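Long-range contacts in LamCAT (Aquimarina, PDB 6JHJ), which probably hydrolyses the beta-glucan laminarin, as a marine bacterial laminarinase of glycoside hydrolase family 16, here in an engineered mutant form: residues 75-80 and 194-199; 100-105 and 114-119. All coordinates share one frame; numbering follows the deposited sequence.

Interaction 1. Residues 75-80 and 194-199; sequences RKSWKY and HNNFFI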
ATOM      1  N   ARG A  75     -10.672  -8.822   8.906  1.00 22.94           N
ATOM      2  CA  ARG A  75      -9.955  -9.783   9.720  1.00 23.79           C
ATOM      3  C   ARG A  75      -9.089  -9.105  10.747  1.00 24.56           C
ATOM      4  O   ARG A  75      -9.093  -9.509  11.896  1.00 24.02           O
ATOM      5  CB  ARG A  75      -9.037 -10.645   8.847  1.00 28.99           C
ATOM      6  CG  ARG A  75      -9.698 -11.249   7.608  1.00 38.76           C
ATOM      7  CD  ARG A  75     -10.386 -12.541   7.931  1.00 44.91           C
ATOM      8  NE  ARG A  75      -9.448 -13.415   8.656  1.00 48.89           N
ATOM      9  CZ  ARG A  75      -9.493 -13.704   9.960  1.00 48.22           C
ATOM     10  NH1 ARG A  75     -10.473 -13.272  10.752  1.00 53.27           N
ATOM     11  NH2 ARG A  75      -8.543 -14.450  10.482  1.00 57.94           N
ATOM     12  N   LYS A  76      -8.295  -8.094  10.339  1.00 21.71           N
ATOM     13  CA  LYS A  76      -7.348  -7.469  11.242  1.00 23.49           C
ATOM     14  C   LYS A  76      -7.292  -5.973  10.935  1.00 24.24           C
ATOM     15  O   LYS A  76      -7.086  -5.575   9.772  1.00 22.15           O
ATOM     16  CB  LYS A  76      -5.949  -8.061  11.058  1.00 22.59           C
ATOM     17  CG  LYS A  76      -5.835  -9.559  11.350  1.00 24.64           C
ATOM     18  CD  LYS A  76      -5.973  -9.858  12.847  1.00 28.57           C
ATOM     19  CE  LYS A  76      -6.235 -11.335  13.077  1.00 37.49           C
ATOM     20  NZ  LYS A  76      -6.139 -11.644  14.528  1.00 39.70           N
ATOM     21  N   SER A  77      -7.390  -5.171  11.986  1.00 21.41           N
ATOM     22  CA  SER A  77      -7.226  -3.719  11.884  1.00 20.74           C
ATOM     23  C   SER A  77      -6.722  -3.188  13.205  1.00 21.25           C
ATOM     24  O   SER A  77      -6.819  -3.888  14.251  1.00 20.09           O
ATOM     25  CB  SER A  77      -8.544  -3.045  11.462  1.00 23.17           C
ATOM     26  OG  SER A  77      -9.500  -3.092  12.461  1.00 19.81           O
ATOM     27  N   TRP A  78      -6.129  -2.010  13.132  1.00 19.60           N
ATOM     28  CA  TRP A  78      -5.475  -1.404  14.254  1.00 23.09           C
ATOM     29  C   TRP A  78      -5.669   0.113  14.266  1.00 21.88           C
ATOM     30  O   TRP A  78      -5.726   0.771  13.222  1.00 19.86           O
ATOM     31  CB  TRP A  78      -3.953  -1.678  14.180  1.00 22.32           C
ATOM     32  CG  TRP A  78      -3.601  -3.102  14.050  1.00 21.54           C
ATOM     33  CD1 TRP A  78      -3.339  -4.006  15.037  1.00 21.26           C
ATOM     34  CD2 TRP A  78      -3.545  -3.829  12.810  1.00 20.23           C
ATOM     35  NE1 TRP A  78      -3.051  -5.248  14.470  1.00 22.59           N
ATOM     36  CE2 TRP A  78      -3.216  -5.169  13.114  1.00 20.95           C
ATOM     37  CE3 TRP A  78      -3.751  -3.467  11.468  1.00 20.69           C
ATOM     38  CZ2 TRP A  78      -3.012  -6.124  12.124  1.00 20.75           C
ATOM     39  CZ3 TRP A  78      -3.536  -4.400  10.503  1.00 19.67           C
ATOM     40  CH2 TRP A  78      -3.225  -5.740  10.836  1.00 21.00           C
ATOM     41  N   LYS A  79      -5.726   0.672  15.474  1.00 21.46           N
ATOM     42  CA  LYS A  79      -5.694   2.077  15.703  1.00 21.45           C
ATOM     43  C   LYS A  79      -4.380   2.377  16.387  1.00 21.27           C
ATOM     44  O   LYS A  79      -4.164   1.943  17.533  1.00 20.35           O
ATOM     45  CB  LYS A  79      -6.907   2.536  16.605  1.00 23.34           C
ATOM     46  CG  LYS A  79      -6.847   4.042  16.770  1.00 24.40           C
ATOM     47  CD  LYS A  79      -8.046   4.533  17.559  1.00 28.45           C
ATOM     48  CE  LYS A  79      -7.898   4.257  19.011  1.00 30.17           C
ATOM     49  NZ  LYS A  79      -9.026   5.051  19.593  1.00 33.81           N
ATOM     50  N   TYR A  80      -3.542   3.159  15.722  1.00 21.28           N
ATOM     51  CA  TYR A  80      -2.168   3.503  16.156  1.00 22.86           C
ATOM     52  C   TYR A  80      -1.251   2.295  16.081  1.00 21.11           C
ATOM     53  O   TYR A  80      -1.718   1.128  16.193  1.00 21.81           O
ATOM     54  CB  TYR A  80      -2.149   4.108  17.562  1.00 23.05           C
ATOM     55  CG  TYR A  80      -3.173   5.178  17.775  1.00 21.38           C
ATOM     56  CD1 TYR A  80      -3.403   6.155  16.805  1.00 23.38           C
ATOM     57  CD2 TYR A  80      -3.896   5.275  18.986  1.00 24.76           C
ATOM     58  CE1 TYR A  80      -4.330   7.163  17.001  1.00 23.10           C
ATOM     59  CE2 TYR A  80      -4.814   6.271  19.187  1.00 23.42           C
ATOM     60  CZ  TYR A  80      -5.000   7.235  18.198  1.00 23.92           C
ATOM     61  OH  TYR A  80      -5.927   8.228  18.366  1.00 24.65           O
ATOM     62  N   HIS A 194      -7.862   8.662  13.694  1.00 21.42           N
ATOM     63  CA  HIS A 194      -8.041   8.180  15.063  1.00 20.78           C
ATOM     64  C   HIS A 194      -9.053   7.037  15.122  1.00 23.19           C
ATOM     65  O   HIS A 194      -9.764   6.902  16.094  1.00 23.06           O
ATOM     66  CB  HIS A 194      -8.484   9.330  15.974  1.00 20.68           C
ATOM     67  CG  HIS A 194      -7.476  10.388  16.017  1.00 21.20           C
ATOM     68  ND1 HIS A 194      -6.335  10.294  16.771  1.00 21.66           N
ATOM     69  CD2 HIS A 194      -7.364  11.515  15.290  1.00 21.37           C
ATOM     70  CE1 HIS A 194      -5.587  11.353  16.531  1.00 22.45           C
ATOM     71  NE2 HIS A 194      -6.181  12.087  15.626  1.00 21.10           N
ATOM     72  N   ASN A 195      -9.076   6.211  14.083  1.00 21.23           N
ATOM     73  CA  ASN A 195      -9.971   5.028  13.951  1.00 20.22           C
ATOM     74  C   ASN A 195      -9.115   3.819  13.563  1.00 19.59           C
ATOM     75  O   ASN A 195      -7.878   3.975  13.340  1.00 22.29           O
ATOM     76  CB  ASN A 195     -10.957   5.268  12.812  1.00 22.18           C
ATOM     77  CG  ASN A 195     -11.962   6.335  13.113  1.00 28.03           C
ATOM     78  OD1 ASN A 195     -12.270   6.591  14.275  1.00 30.14           O
ATOM     79  ND2 ASN A 195     -12.478   6.972  12.073  1.00 29.18           N
ATOM     80  N   ASN A 196      -9.679   2.602  13.510  1.00 19.82           N
ATOM     81  CA  ASN A 196      -8.922   1.440  13.083  1.00 20.28           C
ATOM     82  C   ASN A 196      -8.730   1.450  11.559  1.00 20.91           C
ATOM     83  O   ASN A 196      -9.612   1.847  10.825  1.00 20.38           O
ATOM     84  CB  ASN A 196      -9.639   0.115  13.447  1.00 23.26           C
ATOM     85  CG  ASN A 196     -10.052   0.057  14.893  1.00 34.91           C
ATOM     86  OD1 ASN A 196      -9.365   0.474  15.741  1.00 29.08           O
ATOM     87  ND2 ASN A 196     -11.321  -0.273  15.125  1.00 53.97           N
ATOM     88  N   PHE A 197      -7.566   1.018  11.115  1.00 19.46           N
ATOM     89  CA  PHE A 197      -7.237   0.874   9.709  1.00 19.96           C
ATOM     90  C   PHE A 197      -6.733  -0.544   9.472  1.00 20.33           C
ATOM     91  O   PHE A 197      -6.076  -1.141  10.362  1.00 20.75           O
ATOM     92  CB  PHE A 197      -6.070   1.817   9.338  1.00 19.64           C
ATOM     93  CG  PHE A 197      -6.479   3.245   9.122  1.00 18.12           C
ATOM     94  CD1 PHE A 197      -7.028   3.978  10.141  1.00 21.11           C
ATOM     95  CD2 PHE A 197      -6.243   3.859   7.946  1.00 20.38           C
ATOM     96  CE1 PHE A 197      -7.453   5.307   9.895  1.00 20.01           C
ATOM     97  CE2 PHE A 197      -6.595   5.166   7.687  1.00 20.34           C
ATOM     98  CZ  PHE A 197      -7.185   5.900   8.681  1.00 21.30           C
ATOM     99  N   PHE A 198      -6.978  -1.044   8.272  1.00 20.61           N
ATOM    100  CA  PHE A 198      -6.479  -2.317   7.783  1.00 20.15           C
ATOM    101  C   PHE A 198      -5.364  -2.103   6.744  1.00 19.89           C
ATOM    102  O   PHE A 198      -5.236  -0.983   6.249  1.00 18.71           O
ATOM    103  CB  PHE A 198      -7.584  -3.179   7.229  1.00 19.59           C
ATOM    104  CG  PHE A 198      -8.289  -2.634   6.061  1.00 17.63           C
ATOM    105  CD1 PHE A 198      -7.853  -2.880   4.754  1.00 18.28           C
ATOM    106  CD2 PHE A 198      -9.449  -1.912   6.217  1.00 20.19           C
ATOM    107  CE1 PHE A 198      -8.575  -2.376   3.691  1.00 19.31           C
ATOM    108  CE2 PHE A 198     -10.147  -1.426   5.151  1.00 19.48           C
ATOM    109  CZ  PHE A 198      -9.722  -1.625   3.877  1.00 19.54           C
ATOM    110  N   ILE A 199      -4.622  -3.180   6.459  1.00 18.32           N
ATOM    111  CA  ILE A 199      -3.451  -3.095   5.573  1.00 17.12           C
ATOM    112  C   ILE A 199      -3.780  -3.627   4.221  1.00 16.12           C
ATOM    113  O   ILE A 199      -4.587  -4.587   4.082  1.00 19.22           O
ATOM    114  CB  ILE A 199      -2.299  -3.927   6.186  1.00 19.99           C
ATOM    115  CG1 ILE A 199      -1.706  -3.211   7.406  1.00 21.59           C
ATOM    116  CG2 ILE A 199      -1.206  -4.197   5.180  1.00 20.48           C
ATOM    117  CD1 ILE A 199      -0.779  -4.083   8.244  1.00 23.84           C
TER
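W78 and F197 form a single antiparallel bridge of the hydrogen-bonded type, joining the loop 75-80 to the segment 194-199, which leads into strand 197-205. W78 N gives its hydrogen to F197 O at 2.9 Å, and F197 N gives its own to W78 O at 2.8 Å. Both bonds are fairly straight. In the second, the donor stands above the carbonyl plane of W78. CA-H...O contacts flank the bridge, from S77 CA to F197 O and from N196 CA to W78 O.

The W78 CB points away from 194-199, but the far end of the indole returns to it. CG lies anti to the carbonyl carbon (chi1 -54°), and the six-membered end of the ring reaches I199. There CZ3 meets I199 CD1 at 3.6 Å. V7, V230 and the ring of W8 also pack against W78. S77 puts OG close to N196 CB, at 3.4 Å, but its hydrogen bond is to D104.

K79 runs alongside the backbone of H194 and N195. Its CD lies 3.3 Å from H194 O. Its CB meets a side chain instead, 3.3 Å from N196 OD1. K79 CG also sits over the centre of the Y80 ring. At the outer end, Y80 OH and H194 ND1 are hydrogen-bonded at 2.6 Å, and either may be the donor. The two rings meet rim to rim, with planes at 76°. Each polar atom comes to the edge of the other ring, near its plane. H194 NE2 is held by I183 O, so both ring nitrogens have partners.

The contact is a local antiparallel bridge between a connecting loop and a sheet strand. It belongs to the beta-sandwich (jelly-roll) fold of glycoside hydrolase family 16.

Interaction 2. Residues 100-105 and 114-119; sequences WMLGDN and CGAIDI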
ATOM      1  N   TRP A 100       0.023   0.009   2.098  1.00 17.59           N
ATOM      2  CA  TRP A 100      -0.794   1.081   2.589  1.00 18.42           C
ATOM      3  C   TRP A 100      -1.892   0.603   3.463  1.00 19.91           C
ATOM      4  O   TRP A 100      -2.021  -0.623   3.747  1.00 18.12           O
ATOM      5  CB  TRP A 100      -1.352   1.855   1.405  1.00 19.84           C
ATOM      6  CG  TRP A 100      -2.141   1.154   0.350  1.00 19.56           C
ATOM      7  CD1 TRP A 100      -1.741   0.145  -0.459  1.00 20.14           C
ATOM      8  CD2 TRP A 100      -3.459   1.522  -0.121  1.00 22.50           C
ATOM      9  NE1 TRP A 100      -2.703  -0.123  -1.395  1.00 20.48           N
ATOM     10  CE2 TRP A 100      -3.784   0.675  -1.182  1.00 21.83           C
ATOM     11  CE3 TRP A 100      -4.394   2.457   0.286  1.00 24.48           C
ATOM     12  CZ2 TRP A 100      -4.983   0.798  -1.892  1.00 24.58           C
ATOM     13  CZ3 TRP A 100      -5.583   2.570  -0.401  1.00 24.56           C
ATOM     14  CH2 TRP A 100      -5.876   1.735  -1.464  1.00 23.32           C
ATOM     15  N   MET A 101      -2.670   1.558   3.963  1.00 18.90           N
ATOM     16  CA  MET A 101      -3.773   1.277   4.907  1.00 18.58           C
ATOM     17  C   MET A 101      -5.004   2.102   4.548  1.00 16.58           C
ATOM     18  O   MET A 101      -4.852   3.243   4.091  1.00 17.31           O
ATOM     19  CB  MET A 101      -3.352   1.583   6.333  1.00 17.39           C
ATOM     20  CG  MET A 101      -2.021   1.002   6.703  1.00 17.34           C
ATOM     21  SD  MET A 101      -1.665   1.232   8.494  1.00 20.00           S
ATOM     22  CE  MET A 101      -2.675  -0.070   9.245  1.00 21.67           C
ATOM     23  N   LEU A 102      -6.174   1.569   4.844  1.00 16.72           N
ATOM     24  CA  LEU A 102      -7.462   2.252   4.738  1.00 18.10           C
ATOM     25  C   LEU A 102      -8.251   2.164   6.036  1.00 16.42           C
ATOM     26  O   LEU A 102      -8.197   1.167   6.735  1.00 18.34           O
ATOM     27  CB  LEU A 102      -8.313   1.655   3.621  1.00 18.20           C
ATOM     28  CG  LEU A 102      -7.963   2.019   2.193  1.00 19.86           C
ATOM     29  CD1 LEU A 102      -8.588   1.081   1.168  1.00 21.36           C
ATOM     30  CD2 LEU A 102      -8.335   3.455   1.905  1.00 19.42           C
ATOM     31  N   GLY A 103      -9.077   3.147   6.296  1.00 18.78           N
ATOM     32  CA  GLY A 103      -9.943   3.122   7.485  1.00 19.85           C
ATOM     33  C   GLY A 103     -10.987   2.005   7.327  1.00 21.21           C
ATOM     34  O   GLY A 103     -11.594   1.849   6.254  1.00 19.97           O
ATOM     35  N   ASP A 104     -11.168   1.217   8.362  1.00 21.71           N
ATOM     36  CA  ASP A 104     -12.243   0.217   8.454  1.00 22.35           C
ATOM     37  C   ASP A 104     -13.604   0.825   8.109  1.00 23.88           C
ATOM     38  O   ASP A 104     -14.445   0.113   7.570  1.00 25.40           O
ATOM     39  CB  ASP A 104     -12.393  -0.262   9.880  1.00 24.58           C
ATOM     40  CG  ASP A 104     -11.492  -1.407  10.219  1.00 28.65           C
ATOM     41  OD1 ASP A 104     -10.816  -1.973   9.344  1.00 30.58           O
ATOM     42  OD2 ASP A 104     -11.512  -1.791  11.401  1.00 28.36           O
ATOM     43  N   ASN A 105     -13.817   2.114   8.358  1.00 25.81           N
ATOM     44  CA  ASN A 105     -15.135   2.697   8.135  1.00 23.75           C
ATOM     45  C   ASN A 105     -15.371   3.005   6.681  1.00 25.91           C
ATOM     46  O   ASN A 105     -16.398   3.554   6.321  1.00 27.80           O
ATOM     47  CB  ASN A 105     -15.359   3.903   9.042  1.00 28.77           C
ATOM     48  CG  ASN A 105     -14.416   5.066   8.736  1.00 31.31           C
ATOM     49  OD1 ASN A 105     -13.574   5.027   7.792  1.00 31.01           O
ATOM     50  ND2 ASN A 105     -14.516   6.083   9.533  1.00 32.36           N
ATOM     51  N   CYS A 114     -12.704   7.845   4.625  1.00 22.02           N
ATOM     52  CA  CYS A 114     -12.153   6.817   5.528  1.00 22.28           C
ATOM     53  C   CYS A 114     -10.723   7.053   5.918  1.00 21.96           C
ATOM     54  O   CYS A 114     -10.269   6.536   6.960  1.00 21.11           O
ATOM     55  CB  CYS A 114     -12.315   5.438   4.966  1.00 22.19           C
ATOM     56  SG  CYS A 114     -11.467   5.249   3.368  1.00 22.23           S
ATOM     57  N   GLY A 115     -10.020   7.833   5.120  1.00 21.73           N
ATOM     58  CA  GLY A 115      -8.593   8.024   5.270  1.00 21.26           C
ATOM     59  C   GLY A 115      -7.790   6.901   4.616  1.00 20.54           C
ATOM     60  O   GLY A 115      -8.216   5.723   4.622  1.00 20.42           O
ATOM     61  N   ALA A 116      -6.601   7.236   4.124  1.00 19.52           N
ATOM     62  CA  ALA A 116      -5.638   6.263   3.720  1.00 18.53           C
ATOM     63  C   ALA A 116      -4.273   6.694   4.202  1.00 18.32           C
ATOM     64  O   ALA A 116      -3.938   7.902   4.099  1.00 18.58           O
ATOM     65  CB  ALA A 116      -5.630   6.120   2.191  1.00 19.53           C
ATOM     66  N   ILE A 117      -3.453   5.742   4.622  1.00 17.25           N
ATOM     67  CA  ILE A 117      -2.067   6.014   4.961  1.00 16.99           C
ATOM     68  C   ILE A 117      -1.239   5.183   3.987  1.00 18.97           C
ATOM     69  O   ILE A 117      -1.236   3.931   4.104  1.00 18.00           O
ATOM     70  CB  ILE A 117      -1.692   5.569   6.413  1.00 17.82           C
ATOM     71  CG1 ILE A 117      -2.687   6.072   7.421  1.00 18.20           C
ATOM     72  CG2 ILE A 117      -0.234   6.071   6.707  1.00 18.14           C
ATOM     73  CD1 ILE A 117      -2.457   5.550   8.811  1.00 17.52           C
ATOM     74  N   ASP A 118      -0.589   5.825   3.014  1.00 17.01           N
ATOM     75  CA  ASP A 118       0.289   5.122   2.114  1.00 18.60           C
ATOM     76  C   ASP A 118       1.675   5.042   2.765  1.00 17.47           C
ATOM     77  O   ASP A 118       2.360   6.084   2.889  1.00 19.54           O
ATOM     78  CB  ASP A 118       0.382   5.842   0.787  1.00 20.35           C
ATOM     79  CG  ASP A 118      -0.963   5.887   0.030  1.00 25.06           C
ATOM     80  OD1 ASP A 118      -1.545   4.857  -0.247  1.00 31.75           O
ATOM     81  OD2 ASP A 118      -1.395   6.912  -0.343  1.00 27.95           O
ATOM     82  N   ILE A 119       2.110   3.856   3.162  1.00 17.14           N
ATOM     83  CA  ILE A 119       3.353   3.676   3.825  1.00 16.75           C
ATOM     84  C   ILE A 119       4.480   3.623   2.830  1.00 17.72           C
ATOM     85  O   ILE A 119       5.568   4.175   3.072  1.00 16.96           O
ATOM     86  CB  ILE A 119       3.324   2.389   4.647  1.00 19.84           C
ATOM     87  CG1 ILE A 119       2.233   2.450   5.736  1.00 20.63           C
ATOM     88  CG2 ILE A 119       4.703   2.145   5.278  1.00 19.61           C
ATOM     89  CD1 ILE A 119       1.902   1.101   6.326  1.00 20.70           C
TER
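M101 and I117 exchange two backbone hydrogen bonds at the middle of an antiparallel pair of strands, 100-103 and 116-118. M101 N donates to I117 O at 2.8 Å, with a bent N-H...O angle of 138°. I117 N donates to M101 O at 2.9 Å. G103 N adds a longer bond to G115 O, 3.2 Å. M101 O also receives a CA-H...O contact from A116.

W100, L102, A116 and D118 share one face of the sheet. The W100 and D118 side chains run alongside each other in the same direction. D118 OD1 is 3.4 Å from W100 CB, with the ring and carboxylate planes 46° apart. This is a contact with carbon; the indole NE1 bonds instead to N202 OD1. D118 O accepts a hydrogen bond from W171 NE1. A116, evidently the engineered alanine, touches L102 CD2 with its CB at 3.8 Å. A116, D118 and E121 probably mark the three acidic positions of the family 16 signature E-x-D-x-x-E, the first of them replaced here by the alanine. The carboxylates of D118 and E121 lie close together.

M101 and I117 lie on the other face. M101 CG meets I119 CD1 at 3.9 Å. I162 packs against all three of these side chains. Toward the loop, N105 OD1 comes 3.1 Å from C114 CB, again a carbon. N105 ND2 has a weak hydrogen bond to E192, and the N105 backbone O bonds to S108 OG.

Other backbone bonds continue the sheet. W100 and L102 pair with L200 and F198 of strand 197-205, while A116 and D118 pair with H134 and T132 of strand 128-136. Strand 95-103 thus runs between 197-205 and 116-118, and the short helix 106-109 lies in the connection between the paired segments.

How the interactions relate
The centres of interactions 1 and 2 lie about 8 Å apart, on the same side of the chain's centre. Along the chain, both segments of interaction 2 fall between 75-80 and 194-199. Strand 197-205 of interaction 1 is the neighbour of strand 95-103 of interaction 2, so the order is strand 197-205, strand 95-103, strand 116-118, with loop 75-80 bridged to the first of them. Hydrogen bonds between the contacts tie them directly, and F198 O packs on M101 CB at 3.2 Å. A chain of backbone pairings thus connects the loop 75-80 with the strand that carries the probable active-site signature.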